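Local coordinates for CBS domain protein (Streptococcus pneumoniae serotype 4, PDB 7LZG) that is of unknown function but carries a pair of CBS domains, modules that in many relatives bind adenosine-containing ligands, and assembles with a second copy of itself, at residues Q59-I64 against D87-T92; L41-M46 against I64-I69. All coordinates share one frame; numbering follows the deposited sequence.

Past its N-terminal helices and first short strands, the chain forms helix 36-45, whose last turn supplies one side of interaction 2. It then makes the hairpin of strands 50-54 and 60-65 and enters helix 66-76, where residues 64-69 come back against 41-46 and close the first loop. Interaction 1 starts within that loop, on strand 60-65, and is closed only after helix 66-76, when residues 87-92 return to the strand. The two contacts therefore cross rather than nest. Ile64 serves both, and Met91 of interaction 1 packs on Ile69 of interaction 2. Together they tie two helices, strand 60-65 and the loop after helix 66-76 into one apolar core.

Interaction 1 (Q59-I64 against D87-T92)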
loop_
_atom_site.group_PDB
_atom_site.type_symbol
_atom_site.label_atom_id
_atom_site.label_comp_id
_atom_site.label_asym_id
_atom_site.label_seq_id
_atom_site.Cartn_x
_atom_site.Cartn_y
_atom_site.Cartn_z
ATOM N N GLN B 59 -12.163 -12.683 17.203
ATOM C CA GLN B 59 -13.050 -11.550 16.959
ATOM C C GLN B 59 -12.258 -10.396 16.357
ATOM O O GLN B 59 -11.296 -9.914 16.962
ATOM C CB GLN B 59 -13.729 -11.118 18.254
ATOM C CG GLN B 59 -14.902 -11.991 18.666
ATOM C CD GLN B 59 -16.173 -11.653 17.911
ATOM O OE1 GLN B 59 -16.337 -10.537 17.416
ATOM N NE2 GLN B 59 -17.081 -12.617 17.820
ATOM N N PHE B 60 -12.660 -9.954 15.168
ATOM C CA PHE B 60 -11.941 -8.894 14.472
ATOM C C PHE B 60 -12.033 -7.590 15.254
ATOM O O PHE B 60 -13.130 -7.068 15.482
ATOM C CB PHE B 60 -12.498 -8.711 13.063
ATOM C CG PHE B 60 -11.898 -7.550 12.322
ATOM C CD1 PHE B 60 -10.648 -7.658 11.735
ATOM C CD2 PHE B 60 -12.583 -6.351 12.213
ATOM C CE1 PHE B 60 -10.093 -6.591 11.055
ATOM C CE2 PHE B 60 -12.033 -5.280 11.534
ATOM C CZ PHE B 60 -10.787 -5.401 10.952
ATOM N N VAL B 61 -10.882 -7.065 15.663
ATOM C CA VAL B 61 -10.825 -5.783 16.356
ATOM C C VAL B 61 -10.567 -4.644 15.382
ATOM O O VAL B 61 -11.274 -3.633 15.383
ATOM C CB VAL B 61 -9.748 -5.829 17.459
ATOM C CG1 VAL B 61 -9.764 -4.543 18.274
ATOM C CG2 VAL B 61 -9.952 -7.040 18.350
ATOM N N GLY B 62 -9.555 -4.797 14.538
ATOM C CA GLY B 62 -9.213 -3.768 13.579
ATOM C C GLY B 62 -7.892 -4.091 12.913
ATOM O O GLY B 62 -7.382 -5.210 13.009
ATOM N N THR B 63 -7.351 -3.089 12.231
ATOM C CA THR B 63 -6.049 -3.185 11.593
ATOM C C THR B 63 -5.066 -2.263 12.300
ATOM O O THR B 63 -5.455 -1.259 12.901
ATOM C CB THR B 63 -6.124 -2.818 10.109
ATOM O OG1 THR B 63 -6.578 -1.465 9.974
ATOM C CG2 THR B 63 -7.085 -3.745 9.382
ATOM N N ILE B 64 -3.783 -2.612 12.225
ATOM C CA ILE B 64 -2.738 -1.831 12.871
ATOM C C ILE B 64 -1.523 -1.767 11.957
ATOM O O ILE B 64 -1.241 -2.694 11.191
ATOM C CB ILE B 64 -2.362 -2.407 14.256
ATOM C CG1 ILE B 64 -1.543 -1.393 15.055
ATOM C CG2 ILE B 64 -1.605 -3.720 14.110
ATOM C CD1 ILE B 64 -1.198 -1.848 16.447
ATOM N N ASP B 87 -1.096 -2.841 25.608
ATOM C CA ASP B 87 -1.696 -3.635 24.546
ATOM C C ASP B 87 -1.860 -2.801 23.279
ATOM O O ASP B 87 -2.079 -1.589 23.331
ATOM C CB ASP B 87 -3.053 -4.179 24.991
ATOM C CG ASP B 87 -2.951 -5.068 26.214
ATOM O OD1 ASP B 87 -1.815 -5.360 26.645
ATOM O OD2 ASP B 87 -4.006 -5.473 26.747
ATOM N N ILE B 88 -1.759 -3.471 22.125
ATOM C CA ILE B 88 -1.903 -2.788 20.843
ATOM C C ILE B 88 -3.338 -2.387 20.545
ATOM O O ILE B 88 -3.568 -1.587 19.630
ATOM C CB ILE B 88 -1.385 -3.652 19.675
ATOM C CG1 ILE B 88 -2.178 -4.954 19.569
ATOM C CG2 ILE B 88 0.106 -3.921 19.820
ATOM C CD1 ILE B 88 -1.847 -5.763 18.334
ATOM N N VAL B 89 -4.311 -2.924 21.287
ATOM C CA VAL B 89 -5.707 -2.557 21.067
ATOM C C VAL B 89 -5.932 -1.079 21.355
ATOM O O VAL B 89 -6.821 -0.450 20.766
ATOM C CB VAL B 89 -6.630 -3.450 21.921
ATOM C CG1 VAL B 89 -6.333 -3.267 23.402
ATOM C CG2 VAL B 89 -8.095 -3.164 21.615
ATOM N N HIS B 90 -5.127 -0.496 22.245
ATOM C CA HIS B 90 -5.257 0.923 22.552
ATOM C C HIS B 90 -4.825 1.816 21.397
ATOM O O HIS B 90 -5.041 3.031 21.464
ATOM C CB HIS B 90 -4.448 1.263 23.805
ATOM C CG HIS B 90 -4.978 0.632 25.054
ATOM N ND1 HIS B 90 -6.322 0.605 25.361
ATOM C CD2 HIS B 90 -4.348 -0.003 26.069
ATOM C CE1 HIS B 90 -6.495 -0.016 26.514
ATOM N NE2 HIS B 90 -5.314 -0.395 26.964
HETATM N N MSE B 91 -4.230 1.252 20.352
HETATM C CA MSE B 91 -3.814 2.033 19.194
HETATM C C MSE B 91 -4.237 1.352 17.902
HETATM O O MSE B 91 -3.874 1.786 16.810
HETATM C CB MSE B 91 -2.303 2.246 19.207
HETATM C CG MSE B 91 -1.500 0.971 19.035
HETATM SE SE MSE B 91 0.183 1.062 20.003
HETATM C CE MSE B 91 -0.534 1.079 21.816
ATOM N N THR B 92 -4.999 0.272 18.035
ATOM C CA THR B 92 -5.538 -0.405 16.866
ATOM C C THR B 92 -6.618 0.458 16.227
ATOM O O THR B 92 -7.468 1.023 16.923
ATOM C CB THR B 92 -6.102 -1.770 17.258
ATOM O OG1 THR B 92 -5.067 -2.556 17.861
ATOM C CG2 THR B 92 -6.634 -2.501 16.037
#
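Ile64 drives the close-packed end of this contact. With CG1 anti to the backbone N (chi1 -166°) and the chain extended beyond it, its CD1 tip reaches into the bend of residues 88-91, lying 3.7 Å from Ile88 CB and 3.8 Å from Met91 CG. It meets the Ile88 side chain at about a right angle, while the selenomethionine Met91 leads its SE away toward helix 66-76. Thr92 lies over the strand backbone nearby: its methyl CG2 rests 3.7 Å from Gly62 C, where the glycine has no side chain to keep it off, and 3.6 Å from Thr63 O. Here strand 60-65, at the edge of the sheet of a CBS domain, carries a classic beta bulge, Val61 and Gly62 both facing Val53. Thr92 turns its hydroxyl back to its own segment, OG1 donating to Ile88 O at 2.5 Å from above the carbonyl plane; the same oxygen takes Met91 N, so two donors grip it and hold the short 3-10 segment. The other end is looser and partly exposed: Val61 CG1 only brushes Val89 CG2 at 4.0 Å, the two side chains crossing at about a right angle.

Interaction 2 (L41-M46 against I64-I69); sequences LLLSQM and IGLRDI
Leu43 and Leu66 share one conformation, CG anti to the carbonyl carbon (chi1 -79° and -75°) with the chain extended beyond, and this sends the Leu43 branch across to helix 66-76 while the tip of Leu66 comes alongside the Leu43 CB. The pairing joins the two helices of a CBS domain, 36-45 and 66-76, where the chain leaves strand 60-65 and enters the second of them. Leu43 does most of the work. Its CB lies 3.6 Å from Leu66 CD2, and its CD1 methyl pushes further, settling 3.7 Å from Gly65 C at the strand-to-helix junction. Ile69, one turn on, brings its CD1 obliquely to Leu43 CD1 at 3.8 Å. Ile64 CG2 is a more distant neighbour of the same methyl, and Val51 of strand 50-54 also packs on Leu43, so this leucine is buried among apolar groups.

Leu66 also packs on Leu66 of the second subunit, and Arg67 NH1 bonds to Met46 O of that subunit; the helix pair thus forms part of the dimer interface. Gly65 is the N-cap residue of helix 66-76. Asp68 closes the junction from inside the first turn, and its carboxylate also makes a salt bridge with Arg50, which probably favours the charged form. Gly65 N donates to the anti lone pair of Asp68 OD2 at 2.8 Å, a bent bond of 136° at the hydrogen.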
loop_
_atom_site.group_PDB
_atom_site.type_symbol
_atom_site.label_atom_id
_atom_site.label_comp_id
_atom_site.label_asym_id
_atom_site.label_seq_id
_atom_site.Cartn_x
_atom_site.Cartn_y
_atom_site.Cartn_z
ATOM N N LEU B 41 8.742 -4.570 16.536
ATOM C CA LEU B 41 9.679 -5.529 15.961
ATOM C C LEU B 41 8.970 -6.488 15.013
ATOM O O LEU B 41 9.478 -6.789 13.927
ATOM C CB LEU B 41 10.386 -6.308 17.071
ATOM C CG LEU B 41 10.994 -7.663 16.694
ATOM C CD1 LEU B 41 12.160 -7.507 15.729
ATOM C CD2 LEU B 41 11.424 -8.422 17.939
ATOM N N LEU B 42 7.792 -6.974 15.410
ATOM C CA LEU B 42 7.056 -7.916 14.575
ATOM C C LEU B 42 6.621 -7.271 13.264
ATOM O O LEU B 42 6.731 -7.883 12.196
ATOM C CB LEU B 42 5.852 -8.455 15.345
ATOM C CG LEU B 42 5.658 -9.973 15.382
ATOM C CD1 LEU B 42 6.992 -10.704 15.387
ATOM C CD2 LEU B 42 4.846 -10.357 16.606
ATOM N N LEU B 43 6.132 -6.030 13.322
ATOM C CA LEU B 43 5.661 -5.364 12.111
ATOM C C LEU B 43 6.815 -4.995 11.186
ATOM O O LEU B 43 6.667 -5.034 9.960
ATOM C CB LEU B 43 4.853 -4.120 12.476
ATOM C CG LEU B 43 3.413 -4.369 12.925
ATOM C CD1 LEU B 43 2.761 -3.079 13.388
ATOM C CD2 LEU B 43 2.617 -4.996 11.793
ATOM N N SER B 44 7.971 -4.633 11.752
ATOM C CA SER B 44 9.101 -4.226 10.923
ATOM C C SER B 44 9.634 -5.381 10.088
ATOM O O SER B 44 10.217 -5.154 9.021
ATOM C CB SER B 44 10.215 -3.650 11.795
ATOM O OG SER B 44 10.848 -4.667 12.551
ATOM N N GLN B 45 9.447 -6.618 10.548
ATOM C CA GLN B 45 9.918 -7.787 9.817
ATOM C C GLN B 45 8.919 -8.290 8.784
ATOM O O GLN B 45 9.313 -9.022 7.869
ATOM C CB GLN B 45 10.253 -8.917 10.794
ATOM C CG GLN B 45 11.426 -8.603 11.704
ATOM C CD GLN B 45 12.665 -8.204 10.927
ATOM O OE1 GLN B 45 13.271 -9.025 10.236
ATOM N NE2 GLN B 45 13.042 -6.935 11.027
HETATM N N MSE B 46 7.649 -7.920 8.904
HETATM C CA MSE B 46 6.637 -8.345 7.946
HETATM C C MSE B 46 6.691 -7.510 6.675
HETATM O O MSE B 46 7.249 -6.414 6.664
HETATM C CB MSE B 46 5.247 -8.255 8.565
HETATM C CG MSE B 46 5.071 -9.128 9.785
HETATM SE SE MSE B 46 3.460 -8.686 10.772
HETATM C CE MSE B 46 3.699 -9.905 12.272
ATOM N N ILE B 64 -3.783 -2.612 12.225
ATOM C CA ILE B 64 -2.738 -1.831 12.871
ATOM C C ILE B 64 -1.523 -1.767 11.957
ATOM O O ILE B 64 -1.241 -2.694 11.191
ATOM C CB ILE B 64 -2.362 -2.407 14.256
ATOM C CG1 ILE B 64 -1.543 -1.393 15.055
ATOM C CG2 ILE B 64 -1.605 -3.720 14.110
ATOM C CD1 ILE B 64 -1.198 -1.848 16.447
ATOM N N GLY B 65 -0.815 -0.641 12.029
ATOM C CA GLY B 65 0.435 -0.466 11.321
ATOM C C GLY B 65 1.450 0.217 12.214
ATOM O O GLY B 65 1.159 0.572 13.357
ATOM N N LEU B 66 2.655 0.391 11.669
ATOM C CA LEU B 66 3.710 1.048 12.429
ATOM C C LEU B 66 3.389 2.512 12.693
ATOM O O LEU B 66 3.770 3.046 13.739
ATOM C CB LEU B 66 5.041 0.915 11.696
ATOM C CG LEU B 66 5.660 -0.475 11.801
ATOM C CD1 LEU B 66 6.884 -0.574 10.918
ATOM C CD2 LEU B 66 6.012 -0.772 13.248
ATOM N N ARG B 67 2.696 3.174 11.763
ATOM C CA ARG B 67 2.296 4.558 11.997
ATOM C C ARG B 67 1.364 4.663 13.196
ATOM O O ARG B 67 1.455 5.611 13.983
ATOM C CB ARG B 67 1.635 5.138 10.747
ATOM C CG ARG B 67 1.122 6.560 10.926
ATOM C CD ARG B 67 0.478 7.084 9.655
ATOM N NE ARG B 67 -0.551 6.180 9.155
ATOM C CZ ARG B 67 -1.346 6.442 8.127
ATOM N NH1 ARG B 67 -1.271 7.588 7.470
ATOM N NH2 ARG B 67 -2.241 5.532 7.750
ATOM N N ASP B 68 0.465 3.689 13.357
ATOM C CA ASP B 68 -0.436 3.697 14.502
ATOM C C ASP B 68 0.335 3.565 15.808
ATOM O O ASP B 68 0.047 4.271 16.782
ATOM C CB ASP B 68 -1.460 2.572 14.362
ATOM C CG ASP B 68 -2.258 2.673 13.078
ATOM O OD1 ASP B 68 -2.859 3.741 12.832
ATOM O OD2 ASP B 68 -2.273 1.691 12.306
ATOM N N ILE B 69 1.326 2.674 15.844
ATOM C CA ILE B 69 2.144 2.520 17.042
ATOM C C ILE B 69 3.020 3.748 17.255
ATOM O O ILE B 69 3.140 4.256 18.375
ATOM C CB ILE B 69 2.982 1.233 16.947
ATOM C CG1 ILE B 69 2.067 0.021 16.770
ATOM C CG2 ILE B 69 3.866 1.076 18.176
ATOM C CD1 ILE B 69 2.799 -1.300 16.752
#